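PDB 1GKR: L-hydantoinase from Arthrobacter aurescens, which hydrolyses the ring of 5-substituted hydantoins, aryl derivatives more readily than alkyl ones, with two zinc ions per subunit and a stereoselectivity that depends on the substrate. Local coordinates for residues D26-A31 with G384-L389. Numbering follows the deposited sequence.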
ATOM      1  N   ASP A  26      16.453  10.523 -48.935  1.00 27.75           N
ATOM      2  CA  ASP A  26      16.178   9.099 -49.060  1.00 29.60           C
ATOM      3  C   ASP A  26      15.152   8.633 -48.042  1.00 27.96           C
ATOM      4  O   ASP A  26      15.298   7.562 -47.449  1.00 26.34           O
ATOM      5  CB  ASP A  26      17.460   8.271 -48.928  1.00 35.43           C
ATOM      6  CG  ASP A  26      18.447   8.541 -50.058  1.00 44.02           C
ATOM      7  OD1 ASP A  26      18.018   8.568 -51.238  1.00 47.41           O
ATOM      8  OD2 ASP A  26      19.654   8.724 -49.769  1.00 48.74           O
ATOM      9  N   GLY A  27      14.125   9.461 -47.845  1.00 25.56           N
ATOM     10  CA  GLY A  27      13.039   9.134 -46.941  1.00 24.39           C
ATOM     11  C   GLY A  27      13.279   9.245 -45.449  1.00 26.31           C
ATOM     12  O   GLY A  27      12.383   8.958 -44.659  1.00 26.20           O
ATOM     13  N   LYS A  28      14.473   9.649 -45.038  1.00 26.74           N
ATOM     14  CA  LYS A  28      14.738   9.774 -43.617  1.00 24.91           C
ATOM     15  C   LYS A  28      15.301  11.133 -43.276  1.00 21.84           C
ATOM     16  O   LYS A  28      15.729  11.878 -44.151  1.00 20.97           O
ATOM     17  CB  LYS A  28      15.690   8.674 -43.170  1.00 25.76           C
ATOM     18  CG  LYS A  28      16.354   7.981 -44.322  1.00 32.53           C
ATOM     19  CD  LYS A  28      17.142   6.767 -43.876  1.00 38.27           C
ATOM     20  CE  LYS A  28      16.225   5.680 -43.360  1.00 41.92           C
ATOM     21  NZ  LYS A  28      16.996   4.438 -43.053  1.00 48.57           N
ATOM     22  N   VAL A  29      15.269  11.471 -41.997  1.00 21.03           N
ATOM     23  CA  VAL A  29      15.808  12.748 -41.564  1.00 18.88           C
ATOM     24  C   VAL A  29      17.317  12.664 -41.742  1.00 19.35           C
ATOM     25  O   VAL A  29      17.972  11.790 -41.168  1.00 19.54           O
ATOM     26  CB  VAL A  29      15.487  13.019 -40.084  1.00 15.52           C
ATOM     27  CG1 VAL A  29      16.099  14.333 -39.651  1.00 14.46           C
ATOM     28  CG2 VAL A  29      13.988  13.050 -39.879  1.00 12.62           C
ATOM     29  N   ALA A  30      17.865  13.559 -42.552  1.00 18.52           N
ATOM     30  CA  ALA A  30      19.299  13.567 -42.797  1.00 18.10           C
ATOM     31  C   ALA A  30      19.982  14.568 -41.867  1.00 19.07           C
ATOM     32  O   ALA A  30      21.159  14.412 -41.514  1.00 19.18           O
ATOM     33  CB  ALA A  30      19.565  13.925 -44.238  1.00 17.54           C
ATOM     34  N   ALA A  31      19.234  15.591 -41.458  1.00 17.87           N
ATOM     35  CA  ALA A  31      19.781  16.610 -40.580  1.00 16.51           C
ATOM     36  C   ALA A  31      18.722  17.511 -39.971  1.00 16.65           C
ATOM     37  O   ALA A  31      17.616  17.649 -40.493  1.00 17.50           O
ATOM     38  CB  ALA A  31      20.760  17.454 -41.346  1.00 13.59           C
ATOM     39  N   GLY A 384      18.286   9.837 -38.898  1.00 17.41           N
ATOM     40  CA  GLY A 384      18.146   8.404 -39.091  1.00 15.64           C
ATOM     41  C   GLY A 384      16.715   7.873 -39.111  1.00 17.96           C
ATOM     42  O   GLY A 384      16.473   6.772 -39.619  1.00 19.15           O
ATOM     43  N   SER A 385      15.770   8.631 -38.554  1.00 16.29           N
ATOM     44  CA  SER A 385      14.361   8.219 -38.524  1.00 16.78           C
ATOM     45  C   SER A 385      13.680   8.454 -39.868  1.00 16.34           C
ATOM     46  O   SER A 385      14.158   9.252 -40.684  1.00 17.30           O
ATOM     47  CB  SER A 385      13.580   9.041 -37.496  1.00 17.35           C
ATOM     48  OG  SER A 385      14.263   9.144 -36.270  1.00 22.22           O
ATOM     49  N   ASP A 386      12.558   7.775 -40.100  1.00 13.26           N
ATOM     50  CA  ASP A 386      11.813   8.013 -41.330  1.00 12.41           C
ATOM     51  C   ASP A 386      11.264   9.433 -41.182  1.00 11.69           C
ATOM     52  O   ASP A 386      10.840   9.835 -40.101  1.00 11.56           O
ATOM     53  CB  ASP A 386      10.632   7.056 -41.473  1.00 14.57           C
ATOM     54  CG  ASP A 386      11.055   5.632 -41.782  1.00 17.19           C
ATOM     55  OD1 ASP A 386      12.247   5.412 -42.078  1.00 15.22           O
ATOM     56  OD2 ASP A 386      10.177   4.733 -41.737  1.00 18.88           O
ATOM     57  N   ALA A 387      11.283  10.200 -42.257  1.00 10.67           N
ATOM     58  CA  ALA A 387      10.770  11.560 -42.197  1.00 10.56           C
ATOM     59  C   ALA A 387       9.241  11.533 -42.168  1.00 11.02           C
ATOM     60  O   ALA A 387       8.593  11.715 -43.200  1.00 12.44           O
ATOM     61  CB  ALA A 387      11.268  12.367 -43.407  1.00  5.20           C
ATOM     62  N   ASP A 388       8.664  11.282 -40.995  1.00 10.36           N
ATOM     63  CA  ASP A 388       7.210  11.264 -40.865  1.00 14.09           C
ATOM     64  C   ASP A 388       6.770  12.460 -40.016  1.00 15.19           C
ATOM     65  O   ASP A 388       6.888  12.423 -38.799  1.00 18.84           O
ATOM     66  CB  ASP A 388       6.743   9.956 -40.214  1.00 12.20           C
ATOM     67  CG  ASP A 388       7.001   8.728 -41.093  1.00 13.74           C
ATOM     68  OD1 ASP A 388       7.547   8.884 -42.202  1.00 13.02           O
ATOM     69  OD2 ASP A 388       6.661   7.594 -40.677  1.00 12.68           O
ATOM     70  N   LEU A 389       6.283  13.525 -40.651  1.00 13.81           N
ATOM     71  CA  LEU A 389       5.857  14.689 -39.890  1.00 14.25           C
ATOM     72  C   LEU A 389       4.447  15.096 -40.175  1.00 13.33           C
ATOM     73  O   LEU A 389       3.807  14.641 -41.116  1.00 13.54           O
ATOM     74  CB  LEU A 389       6.663  15.958 -40.180  1.00 19.95           C
ATOM     75  CG  LEU A 389       7.985  16.211 -40.886  1.00 21.74           C
ATOM     76  CD1 LEU A 389       8.722  14.944 -41.187  1.00 32.73           C
ATOM     77  CD2 LEU A 389       7.685  16.970 -42.131  1.00 23.84           C
TER
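Lys28 and Asp386 sit abreast in a single beta bridge, their CA atoms 4.1 Å apart, and their side chains cross at a slant. The lysine chain bends at chi3 (67°), which brings its CE to 4.2 Å from Asp386 OD1 and alongside Gly384 O. Its ammonium NZ remains 4.9 Å from Asp386 OD1, too far for a salt bridge, though the opposite charges probably attract. Lys28 lies at the exposed edge, where a long charged chain can stay solvated. The Asp386 carboxylate instead uses OD2 for a salt bridge to Lys378 and a hydrogen bond from Gln377 NE2, while the Ser385 hydroxyl is bonded to the carbonyl oxygens of Pro376 and Gln382.

The backbone does the binding. Val29 N donates to Ser385 O over 2.8 Å, Ala387 N to Gly27 O at 2.9 Å, and Gly384 N to Val29 O at 3.0 Å. CG2 of Val29, anti to its carbonyl carbon, lies 3.9 Å from Ser385 O. Glycine suits positions 27 and 384, both with positive phi; at Gly384 the backbone angles would drive a beta carbon into the carbonyl oxygen of the residue before. Ala387, its small methyl beside Gly27 O, centres an inverse gamma turn.

The bridge joins N- and C-terminal parts of the chain in the beta-rich region away from the zinc site, consistent with the small domain of hydantoinases. It ties strand 28-33, with a classic bulge at Ala30 and Ala31 opposite Leu23, to the loop between helix 357-372 and strand 389-393, and branched Val29 and compact Ala387 pack on Ile22 and Val24 of strand 16-25.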